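Local coordinates for rhamnose ABC transporter, rhamnose-binding protein (Actinomyces odontolyticus ATCC 17982, PDB 5BQ3), which probably binds a sugar, likely rhamnose, outside the membrane and delivers it to an ABC transporter for uptake, at residues M144-Q148 with F244-L248; I189-V193 with L209-H213. All coordinates share one frame; numbering follows the deposited sequence.

Overall arrangement
Both contacts lie in the same lobe of the periplasmic binding protein and join helices to the four-stranded parallel sheet 187-194, 153-159, 218-221, 244-247. They use its two outermost strands, and their helices lie on opposite faces. Interaction 1 is buried: segment 144-148 of helix 134-149 runs nearly antiparallel to edge strand 244-247, and the joint mixes methyl, hydroxyl, amide and phenyl groups. Interaction 2, with centres about 16 Å away, is a surface contact between edge strand 187-194 and the end of helix 199-212, made by small apolar groups and a histidine ring. In sequence it is nested between the two halves of interaction 1; the nearest atoms stay about 7 Å apart.

Interaction 1: residues M144-Q148 with F244-L248; sequences MVSDQ and FLTGL
The M144 chain runs straight through chi2 and then bends at chi3 (-61°), which swings CE across to T246, whose OG1 stands anti to the backbone N (chi1 -172°). This is helix-on-sheet packing of the alpha/beta periplasmic-binding-protein fold: helix 134-149 lies over edge strand 244-247, and the axes of 144-148 and 244-247 run nearly antiparallel and come within 9.1 Å. M144 CE rests 3.3 Å from T246 OG1 in van der Waals contact; the hydroxyl itself is hydrogen-bonded to E265 O. On the same threonine, CG2 meets V145 CG2 at 3.6 Å, the two side chains crossing at about a right angle. Q148 reaches toward the strand, extended beyond CG, bringing NE2 to 3.5 Å from F244 CD1, and its amide plane is turned 68° from the F244 ring. The Q148 CB lies over the ring face as a CH-pi contact, 4.2 Å from the F244 centroid. An alanine in place of F244 would remove the ring and is likely to open a gap beside Q148, leaving its aliphatic CB without this cover. Over that same face, nearer the rim, Q148 O sits 3.4 Å above the F244 ring plane.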
HETATM    1  N   MSE A 144       3.886 -17.302  -1.737  1.00 24.65           N
HETATM    2  CA  MSE A 144       4.956 -17.149  -2.732  1.00 22.37           C
HETATM    3  C   MSE A 144       6.214 -17.894  -2.285  1.00 32.04           C
HETATM    4  O   MSE A 144       6.860 -18.532  -3.114  1.00 33.22           O
HETATM    5  CB  MSE A 144       5.274 -15.664  -2.980  1.00 21.08           C
HETATM    6  CG  MSE A 144       4.107 -14.889  -3.607  1.00 24.27           C
HETATM    7 SE   MSE A 144       4.522 -13.060  -4.128  0.75 25.92          SE
HETATM    8  CE  MSE A 144       5.009 -12.312  -2.413  1.00 21.67           C
ATOM      9  N   VAL A 145       6.543 -17.835  -0.971  1.00 31.29           N
ATOM     10  CA  VAL A 145       7.701 -18.519  -0.382  1.00 32.52           C
ATOM     11  C   VAL A 145       7.518 -20.020  -0.541  1.00 39.37           C
ATOM     12  O   VAL A 145       8.336 -20.656  -1.199  1.00 39.59           O
ATOM     13  CB  VAL A 145       7.942 -18.129   1.100  1.00 36.33           C
ATOM     14  CG1 VAL A 145       9.063 -18.953   1.717  1.00 36.50           C
ATOM     15  CG2 VAL A 145       8.256 -16.655   1.231  1.00 35.31           C
ATOM     16  N   SER A 146       6.426 -20.565   0.038  1.00 38.37           N
ATOM     17  CA  SER A 146       6.052 -21.981   0.025  1.00 40.61           C
ATOM     18  C   SER A 146       6.049 -22.558  -1.391  1.00 46.86           C
ATOM     19  O   SER A 146       6.581 -23.647  -1.601  1.00 47.69           O
ATOM     20  CB  SER A 146       4.683 -22.172   0.671  1.00 45.38           C
ATOM     21  OG  SER A 146       4.423 -23.542   0.928  1.00 60.02           O
ATOM     22  N   ASP A 147       5.498 -21.804  -2.361  1.00 44.06           N
ATOM     23  CA  ASP A 147       5.417 -22.185  -3.771  1.00 45.68           C
ATOM     24  C   ASP A 147       6.817 -22.270  -4.415  1.00 49.46           C
ATOM     25  O   ASP A 147       7.081 -23.214  -5.162  1.00 50.77           O
ATOM     26  CB  ASP A 147       4.528 -21.183  -4.537  1.00 47.85           C
ATOM     27  CG  ASP A 147       4.393 -21.417  -6.029  1.00 65.02           C
ATOM     28  OD1 ASP A 147       3.976 -22.535  -6.422  1.00 67.86           O
ATOM     29  OD2 ASP A 147       4.656 -20.470  -6.803  1.00 72.77           O
ATOM     30  N   GLN A 148       7.706 -21.299  -4.110  1.00 43.84           N
ATOM     31  CA  GLN A 148       9.050 -21.225  -4.675  1.00 43.11           C
ATOM     32  C   GLN A 148      10.022 -22.229  -4.035  1.00 47.26           C
ATOM     33  O   GLN A 148      10.777 -22.863  -4.777  1.00 47.98           O
ATOM     34  CB  GLN A 148       9.603 -19.799  -4.573  1.00 42.81           C
ATOM     35  CG  GLN A 148       9.073 -18.874  -5.672  1.00 45.62           C
ATOM     36  CD  GLN A 148       9.378 -17.414  -5.434  1.00 53.07           C
ATOM     37  OE1 GLN A 148       8.474 -16.591  -5.281  1.00 45.00           O
ATOM     38  NE2 GLN A 148      10.657 -17.051  -5.435  1.00 47.23           N
ATOM     39  N   PHE A 244      16.105 -18.154  -3.645  1.00 38.39           N
ATOM     40  CA  PHE A 244      14.917 -17.432  -4.100  1.00 37.36           C
ATOM     41  C   PHE A 244      14.722 -16.131  -3.329  1.00 37.68           C
ATOM     42  O   PHE A 244      15.049 -16.057  -2.148  1.00 36.51           O
ATOM     43  CB  PHE A 244      13.661 -18.309  -3.962  1.00 39.78           C
ATOM     44  CG  PHE A 244      13.629 -19.505  -4.880  1.00 43.41           C
ATOM     45  CD1 PHE A 244      13.073 -19.412  -6.152  1.00 47.91           C
ATOM     46  CD2 PHE A 244      14.138 -20.732  -4.469  1.00 46.71           C
ATOM     47  CE1 PHE A 244      13.048 -20.521  -7.004  1.00 50.60           C
ATOM     48  CE2 PHE A 244      14.113 -21.839  -5.321  1.00 51.23           C
ATOM     49  CZ  PHE A 244      13.567 -21.725  -6.583  1.00 50.32           C
ATOM     50  N   LEU A 245      14.188 -15.104  -3.996  1.00 32.56           N
ATOM     51  CA  LEU A 245      13.921 -13.825  -3.356  1.00 30.67           C
ATOM     52  C   LEU A 245      12.514 -13.362  -3.688  1.00 34.21           C
ATOM     53  O   LEU A 245      12.138 -13.251  -4.855  1.00 34.23           O
ATOM     54  CB  LEU A 245      14.964 -12.750  -3.722  1.00 30.68           C
ATOM     55  CG  LEU A 245      14.694 -11.331  -3.187  1.00 34.20           C
ATOM     56  CD1 LEU A 245      14.844 -11.249  -1.676  1.00 32.92           C
ATOM     57  CD2 LEU A 245      15.574 -10.332  -3.850  1.00 37.40           C
ATOM     58  N   THR A 246      11.749 -13.081  -2.638  1.00 30.32           N
ATOM     59  CA  THR A 246      10.380 -12.598  -2.733  1.00 29.89           C
ATOM     60  C   THR A 246      10.141 -11.574  -1.609  1.00 33.11           C
ATOM     61  O   THR A 246      11.024 -11.330  -0.778  1.00 32.37           O
ATOM     62  CB  THR A 246       9.389 -13.783  -2.739  1.00 38.11           C
ATOM     63  OG1 THR A 246       8.084 -13.294  -3.030  1.00 38.67           O
ATOM     64  CG2 THR A 246       9.383 -14.569  -1.442  1.00 35.66           C
ATOM     65  N   GLY A 247       8.966 -10.965  -1.627  1.00 29.64           N
ATOM     66  CA  GLY A 247       8.566  -9.964  -0.652  1.00 28.52           C
ATOM     67  C   GLY A 247       7.714  -8.899  -1.293  1.00 31.67           C
ATOM     68  O   GLY A 247       6.866  -9.206  -2.136  1.00 31.09           O
ATOM     69  N   LEU A 248       7.951  -7.638  -0.908  1.00 28.13           N
ATOM     70  CA  LEU A 248       7.214  -6.490  -1.431  1.00 27.86           C
ATOM     71  C   LEU A 248       8.164  -5.556  -2.163  1.00 32.61           C
ATOM     72  O   LEU A 248       9.100  -5.050  -1.553  1.00 32.78           O
ATOM     73  CB  LEU A 248       6.463  -5.755  -0.304  1.00 27.18           C
ATOM     74  CG  LEU A 248       5.563  -6.610   0.596  1.00 31.39           C
ATOM     75  CD1 LEU A 248       5.272  -5.898   1.876  1.00 31.33           C
ATOM     76  CD2 LEU A 248       4.262  -6.983  -0.092  1.00 33.69           C
TER

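Interaction 2: residues I189-V193 with L209-H213; sequences IVAKV and LLQAH
H213 lays its imidazole against strand 187-194, presenting a face to V190 and meeting A191 obliquely. The V190 and H213 side chains lie alongside, running opposite ways. V190 CG2 stands over the ring in a CH-pi contact, 4.2 Å from the H213 centroid and 27° off the normal, with CD2 as its closest ring atom. From further along the strand, A191 CB approaches H213 CE1 to 3.6 Å. Two consecutive strand residues can both point at the helix because the backbone of V190 (psi -14°) leaves the extended range and breaks the usual alternation of sides. H213 NE2 comes within 3.3 Å of V190 O, but the angle is too poor for a hydrogen bond.

L209, one helical turn before H213, carries the rest of the contact. Its CB points neither at the strand nor away from it; the chi1 of -156°, with CG roughly opposite the backbone N, carries the branched end over to the strand. There L209 CD1 touches both A191 CB and V193 CG2, each at 3.8 Å, while the V193 and L209 chains meet at a slant. L209 also tethers the end of the helix: its carbonyl O accepts the H213 N at 2.9 Å and lies in plane at the edge of the imidazole. Inward, L209 continues onto A156 and I219 of the two central strands. Strand 187-194, helix 199-212 and strand 218-221 thus form a beta-alpha-beta crossover that passes over strand 153-159, the repeating connection of Rossmann-like lobes in periplasmic binding proteins.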
ATOM      1  N   ILE A 189      11.915 -20.287   9.580  1.00 34.15           N
ATOM      2  CA  ILE A 189      12.584 -18.986   9.667  1.00 32.60           C
ATOM      3  C   ILE A 189      13.882 -19.214  10.448  1.00 36.01           C
ATOM      4  O   ILE A 189      13.846 -19.745  11.561  1.00 36.95           O
ATOM      5  CB  ILE A 189      11.689 -17.859  10.265  1.00 35.08           C
ATOM      6  CG1 ILE A 189      10.334 -17.714   9.510  1.00 34.98           C
ATOM      7  CG2 ILE A 189      12.438 -16.514  10.362  1.00 34.48           C
ATOM      8  CD1 ILE A 189      10.376 -17.398   7.962  1.00 41.30           C
ATOM      9  N   VAL A 190      15.023 -18.894   9.826  1.00 31.16           N
ATOM     10  CA  VAL A 190      16.348 -19.121  10.413  1.00 31.06           C
ATOM     11  C   VAL A 190      17.059 -17.792  10.756  1.00 34.94           C
ATOM     12  O   VAL A 190      18.057 -17.814  11.474  1.00 35.99           O
ATOM     13  CB  VAL A 190      17.243 -20.032   9.520  1.00 34.42           C
ATOM     14  CG1 VAL A 190      16.618 -21.410   9.330  1.00 34.67           C
ATOM     15  CG2 VAL A 190      17.547 -19.384   8.173  1.00 33.32           C
ATOM     16  N   ALA A 191      16.559 -16.653  10.241  1.00 30.31           N
ATOM     17  CA  ALA A 191      17.143 -15.334  10.486  1.00 30.03           C
ATOM     18  C   ALA A 191      16.133 -14.202  10.295  1.00 33.80           C
ATOM     19  O   ALA A 191      15.215 -14.313   9.479  1.00 32.73           O
ATOM     20  CB  ALA A 191      18.338 -15.107   9.573  1.00 30.73           C
ATOM     21  N   LYS A 192      16.330 -13.102  11.046  1.00 31.16           N
ATOM     22  CA  LYS A 192      15.541 -11.872  11.004  1.00 30.74           C
ATOM     23  C   LYS A 192      16.499 -10.681  11.075  1.00 37.10           C
ATOM     24  O   LYS A 192      16.909 -10.272  12.168  1.00 37.90           O
ATOM     25  CB  LYS A 192      14.498 -11.830  12.135  1.00 32.78           C
ATOM     26  CG  LYS A 192      13.244 -12.656  11.864  1.00 41.10           C
ATOM     27  CD  LYS A 192      11.992 -11.997  12.443  1.00 48.46           C
ATOM     28  CE  LYS A 192      11.737 -12.354  13.881  1.00 56.50           C
ATOM     29  NZ  LYS A 192      10.643 -11.531  14.459  1.00 64.36           N
ATOM     30  N   VAL A 193      16.904 -10.166   9.902  1.00 34.24           N
ATOM     31  CA  VAL A 193      17.842  -9.042   9.786  1.00 34.82           C
ATOM     32  C   VAL A 193      17.096  -7.758   9.397  1.00 39.00           C
ATOM     33  O   VAL A 193      15.993  -7.824   8.852  1.00 37.27           O
ATOM     34  CB  VAL A 193      19.030  -9.325   8.833  1.00 39.05           C
ATOM     35  CG1 VAL A 193      19.971 -10.368   9.426  1.00 39.50           C
ATOM     36  CG2 VAL A 193      18.559  -9.730   7.438  1.00 38.32           C
ATOM     37  N   LEU A 209      23.954 -12.356   5.502  1.00 41.41           N
ATOM     38  CA  LEU A 209      22.888 -13.356   5.609  1.00 40.10           C
ATOM     39  C   LEU A 209      23.319 -14.682   4.970  1.00 42.97           C
ATOM     40  O   LEU A 209      23.097 -15.739   5.559  1.00 42.42           O
ATOM     41  CB  LEU A 209      21.619 -12.814   4.923  1.00 39.31           C
ATOM     42  CG  LEU A 209      20.255 -13.357   5.348  1.00 43.41           C
ATOM     43  CD1 LEU A 209      20.005 -13.150   6.831  1.00 43.68           C
ATOM     44  CD2 LEU A 209      19.154 -12.670   4.568  1.00 44.94           C
ATOM     45  N   LEU A 210      23.961 -14.618   3.786  1.00 39.27           N
ATOM     46  CA  LEU A 210      24.456 -15.788   3.062  1.00 39.27           C
ATOM     47  C   LEU A 210      25.776 -16.286   3.662  1.00 43.87           C
ATOM     48  O   LEU A 210      26.152 -17.433   3.428  1.00 44.73           O
ATOM     49  CB  LEU A 210      24.621 -15.487   1.555  1.00 39.56           C
ATOM     50  CG  LEU A 210      23.410 -15.722   0.612  1.00 43.22           C
ATOM     51  CD1 LEU A 210      22.847 -17.137   0.719  1.00 42.99           C
ATOM     52  CD2 LEU A 210      22.329 -14.668   0.777  1.00 44.55           C
ATOM     53  N   GLN A 211      26.470 -15.432   4.441  1.00 40.02           N
ATOM     54  CA  GLN A 211      27.715 -15.781   5.128  1.00 40.47           C
ATOM     55  C   GLN A 211      27.408 -16.607   6.380  1.00 43.90           C
ATOM     56  O   GLN A 211      28.082 -17.606   6.630  1.00 44.55           O
ATOM     57  CB  GLN A 211      28.517 -14.520   5.488  1.00 42.36           C
ATOM     58  CG  GLN A 211      29.315 -13.949   4.315  1.00 59.00           C
ATOM     59  CD  GLN A 211      29.942 -12.596   4.579  1.00 78.61           C
ATOM     60  OE1 GLN A 211      29.905 -12.048   5.692  1.00 75.37           O
ATOM     61  NE2 GLN A 211      30.540 -12.020   3.546  1.00 68.67           N
ATOM     62  N   ALA A 212      26.375 -16.198   7.149  1.00 39.54           N
ATOM     63  CA  ALA A 212      25.924 -16.863   8.375  1.00 39.29           C
ATOM     64  C   ALA A 212      25.015 -18.059   8.080  1.00 42.88           C
ATOM     65  O   ALA A 212      24.999 -19.013   8.858  1.00 42.82           O
ATOM     66  CB  ALA A 212      25.200 -15.869   9.268  1.00 39.46           C
ATOM     67  N   HIS A 213      24.250 -18.003   6.973  1.00 39.56           N
ATOM     68  CA  HIS A 213      23.333 -19.071   6.554  1.00 39.28           C
ATOM     69  C   HIS A 213      23.553 -19.402   5.060  1.00 44.07           C
ATOM     70  O   HIS A 213      22.782 -18.935   4.216  1.00 43.34           O
ATOM     71  CB  HIS A 213      21.869 -18.678   6.829  1.00 38.87           C
ATOM     72  CG  HIS A 213      21.581 -18.352   8.261  1.00 42.21           C
ATOM     73  ND1 HIS A 213      21.650 -17.053   8.732  1.00 43.56           N
ATOM     74  CD2 HIS A 213      21.228 -19.168   9.282  1.00 44.37           C
ATOM     75  CE1 HIS A 213      21.341 -17.120  10.017  1.00 43.15           C
ATOM     76  NE2 HIS A 213      21.075 -18.372  10.391  1.00 44.01           N
TER